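Long-range contact in peptidyl tryptophan dihydroxylase (Pseudomonas putida, PDB 7CTQ), which probably uses bound FAD to dihydroxylate a peptidyl tryptophan, a step essential for biogenesis of the tryptophylquinone cofactor: residues V9-G14 with L138-G143. Numbering follows the deposited sequence.
Sequences VVLGAG and LVEARG. With FAD (flavin-adenine dinucleotide), chain C.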
loop_
_atom_site.group_PDB
_atom_site.type_symbol
_atom_site.label_atom_id
_atom_site.label_comp_id
_atom_site.label_asym_id
_atom_site.label_seq_id
_atom_site.Cartn_x
_atom_site.Cartn_y
_atom_site.Cartn_z
ATOM N N VAL A 9 -4.085 -12.494 -16.905
ATOM C CA VAL A 9 -5.044 -11.397 -16.893
ATOM C C VAL A 9 -5.004 -10.731 -15.526
ATOM O O VAL A 9 -5.107 -11.410 -14.494
ATOM C CB VAL A 9 -6.471 -11.871 -17.220
ATOM C CG1 VAL A 9 -7.411 -10.680 -17.235
ATOM C CG2 VAL A 9 -6.500 -12.633 -18.554
ATOM N N VAL A 10 -4.866 -9.406 -15.528
ATOM C CA VAL A 10 -4.892 -8.571 -14.332
ATOM C C VAL A 10 -6.242 -7.863 -14.269
ATOM O O VAL A 10 -6.652 -7.212 -15.238
ATOM C CB VAL A 10 -3.747 -7.541 -14.347
ATOM C CG1 VAL A 10 -3.867 -6.574 -13.157
ATOM C CG2 VAL A 10 -2.373 -8.235 -14.376
ATOM N N LEU A 11 -6.921 -7.965 -13.125
ATOM C CA LEU A 11 -8.185 -7.269 -12.891
ATOM C C LEU A 11 -7.927 -5.998 -12.100
ATOM O O LEU A 11 -7.505 -6.062 -10.939
ATOM C CB LEU A 11 -9.181 -8.148 -12.137
ATOM C CG LEU A 11 -9.253 -9.609 -12.554
ATOM C CD1 LEU A 11 -10.287 -10.356 -11.724
ATOM C CD2 LEU A 11 -9.566 -9.716 -14.042
ATOM N N GLY A 12 -8.196 -4.851 -12.719
ATOM C CA GLY A 12 -8.024 -3.570 -12.058
ATOM C C GLY A 12 -6.765 -2.846 -12.494
ATOM O O GLY A 12 -5.678 -3.440 -12.549
ATOM N N ALA A 13 -6.897 -1.557 -12.802
ATOM C CA ALA A 13 -5.782 -0.797 -13.346
ATOM C C ALA A 13 -5.465 0.406 -12.474
ATOM O O ALA A 13 -5.250 1.511 -12.982
ATOM C CB ALA A 13 -6.077 -0.350 -14.781
ATOM N N GLY A 14 -5.436 0.207 -11.162
ATOM C CA GLY A 14 -4.898 1.206 -10.272
ATOM C C GLY A 14 -3.390 1.080 -10.223
ATOM O O GLY A 14 -2.785 0.310 -10.982
ATOM N N LEU A 138 -4.453 -15.293 -12.804
ATOM C CA LEU A 138 -5.224 -14.105 -12.474
ATOM C C LEU A 138 -4.496 -13.256 -11.432
ATOM O O LEU A 138 -4.144 -13.753 -10.359
ATOM C CB LEU A 138 -6.604 -14.509 -11.952
ATOM C CG LEU A 138 -7.578 -13.363 -11.697
ATOM C CD1 LEU A 138 -8.139 -12.926 -13.022
ATOM C CD2 LEU A 138 -8.692 -13.798 -10.752
ATOM N N VAL A 139 -4.290 -11.974 -11.734
ATOM C CA VAL A 139 -3.851 -10.997 -10.741
ATOM C C VAL A 139 -5.073 -10.210 -10.281
ATOM O O VAL A 139 -5.694 -9.496 -11.074
ATOM C CB VAL A 139 -2.774 -10.054 -11.299
ATOM C CG1 VAL A 139 -2.318 -9.071 -10.228
ATOM C CG2 VAL A 139 -1.603 -10.833 -11.884
ATOM N N GLU A 140 -5.407 -10.322 -8.996
ATOM C CA GLU A 140 -6.512 -9.572 -8.403
ATOM C C GLU A 140 -5.975 -8.249 -7.878
ATOM O O GLU A 140 -5.209 -8.214 -6.906
ATOM C CB GLU A 140 -7.175 -10.369 -7.286
ATOM C CG GLU A 140 -8.145 -9.544 -6.481
ATOM C CD GLU A 140 -9.290 -9.078 -7.334
ATOM O OE1 GLU A 140 -10.129 -9.932 -7.682
ATOM O OE2 GLU A 140 -9.345 -7.876 -7.664
ATOM N N ALA A 141 -6.378 -7.161 -8.519
ATOM C CA ALA A 141 -5.838 -5.847 -8.223
ATOM C C ALA A 141 -6.942 -4.807 -8.241
ATOM O O ALA A 141 -6.725 -3.655 -8.630
ATOM C CB ALA A 141 -4.735 -5.474 -9.212
ATOM N N ARG A 142 -8.145 -5.188 -7.817
ATOM C CA ARG A 142 -9.259 -4.248 -7.821
ATOM C C ARG A 142 -9.370 -3.444 -6.538
ATOM O O ARG A 142 -10.450 -2.921 -6.242
ATOM C CB ARG A 142 -10.576 -4.970 -8.099
ATOM C CG ARG A 142 -10.626 -5.641 -9.461
ATOM C CD ARG A 142 -11.969 -6.285 -9.672
ATOM N NE ARG A 142 -11.873 -7.730 -9.533
ATOM C CZ ARG A 142 -12.817 -8.483 -8.982
ATOM N NH1 ARG A 142 -13.933 -7.914 -8.535
ATOM N NH2 ARG A 142 -12.646 -9.799 -8.889
ATOM N N GLY A 143 -8.283 -3.329 -5.773
ATOM C CA GLY A 143 -8.294 -2.448 -4.625
ATOM C C GLY A 143 -9.253 -2.922 -3.549
ATOM O O GLY A 143 -9.525 -4.118 -3.394
HETATM P PA FAD C . -7.137 1.109 -6.760
HETATM O O1A FAD C . -6.298 2.315 -6.926
HETATM O O2A FAD C . -8.410 1.364 -5.965
HETATM O O5B FAD C . -7.376 0.466 -8.163
HETATM C C5B FAD C . -8.454 -0.463 -8.392
HETATM C C4B FAD C . -8.876 -0.285 -9.826
HETATM O O4B FAD C . -9.793 -1.345 -10.184
HETATM C C3B FAD C . -9.586 1.032 -10.154
HETATM O O3B FAD C . -9.172 1.509 -11.433
HETATM C C2B FAD C . -11.069 0.644 -10.114
HETATM O O2B FAD C . -11.884 1.435 -10.978
HETATM C C1B FAD C . -11.002 -0.786 -10.651
HETATM N N9A FAD C . -12.100 -1.674 -10.300
HETATM C C8A FAD C . -12.787 -1.772 -9.123
HETATM N N7A FAD C . -13.725 -2.688 -9.112
HETATM C C5A FAD C . -13.670 -3.209 -10.392
HETATM C C6A FAD C . -14.419 -4.207 -11.048
HETATM N N6A FAD C . -15.411 -4.888 -10.476
HETATM N N1A FAD C . -14.105 -4.498 -12.338
HETATM C C2A FAD C . -13.111 -3.822 -12.921
HETATM N N3A FAD C . -12.343 -2.860 -12.397
HETATM C C4A FAD C . -12.669 -2.599 -11.128
HETATM N N1 FAD C . -3.246 7.156 -0.968
HETATM C C2 FAD C . -2.359 8.184 -1.124
HETATM O O2 FAD C . -1.252 8.014 -1.637
HETATM N N3 FAD C . -2.703 9.455 -0.711
HETATM C C4 FAD C . -3.900 9.824 -0.133
HETATM O O4 FAD C . -4.099 10.995 0.183
HETATM C C4X FAD C . -4.837 8.729 0.032
HETATM N N5 FAD C . -5.995 8.989 0.578
HETATM C C5X FAD C . -6.889 7.944 0.738
HETATM C C6 FAD C . -8.128 8.201 1.327
HETATM C C7 FAD C . -9.054 7.182 1.524
HETATM C C7M FAD C . -10.382 7.497 2.160
HETATM C C8 FAD C . -8.738 5.873 1.128
HETATM C C8M FAD C . -9.721 4.749 1.317
HETATM C C9 FAD C . -7.507 5.613 0.535
HETATM C C9A FAD C . -6.582 6.632 0.345
HETATM N N10 FAD C . -5.329 6.399 -0.259
HETATM C C10 FAD C . -4.420 7.426 -0.415
HETATM C "C1'" FAD C . -4.938 5.042 -0.646
HETATM C "C2'" FAD C . -4.977 4.782 -2.143
HETATM O "O2'" FAD C . -6.227 5.179 -2.708
HETATM C "C3'" FAD C . -4.759 3.288 -2.371
HETATM O "O3'" FAD C . -3.648 2.889 -1.576
HETATM C "C4'" FAD C . -4.487 2.867 -3.811
HETATM O "O4'" FAD C . -5.343 3.559 -4.726
HETATM C "C5'" FAD C . -4.645 1.374 -3.973
HETATM O "O5'" FAD C . -4.189 1.006 -5.283
HETATM P P FAD C . -4.764 -0.246 -6.010
HETATM O O1P FAD C . -4.456 -1.460 -5.120
HETATM O O2P FAD C . -4.282 -0.307 -7.418
HETATM O O3P FAD C . -6.333 -0.005 -5.966
HETATM O O HOH W 1 -4.701 -2.109 -9.539
#
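Val9 to Leu11 and Leu138 to Glu140 run as neighbouring parallel strands in the Rossmann-type FAD-binding fold, and both segments run on to the cofactor beyond the strand ends. Three backbone bonds join them: Val139 N donates to Val9 O, Leu11 N to Val139 O at 2.8 Å and nearly straight (174°), and Ala141 N to Leu11 O, more bent at 131°. On one face Val10 CG2 lies beside Val139 CB; on the other, Leu11 crosses Leu138 at about a right angle, its CG 3.5 Å from Leu138 CD1. Glu140 works within its own segment: OE2 accepts from Arg142 N at 2.9 Å, and OE1 forms a salt bridge with Arg142 NH2 (2.8 Å). Arg142 CD rests 3.5 Å from FAD C6A, and the bend at chi3 turns NE and the guanidinium beside Leu11, towards Glu140. An alanine here would probably cost Glu140 OE1 this salt bridge and open a gap between Leu11 and the adenine. Gly12 CA lies 3.4 Å from FAD O4B; at its positive phi a CB would jam against Leu11 O and clash with Ala141 O. A water 2.7 Å from Ala141 O also neighbours FAD O2P, with more acceptors around it than protons; it accepts weakly from Gly14 N.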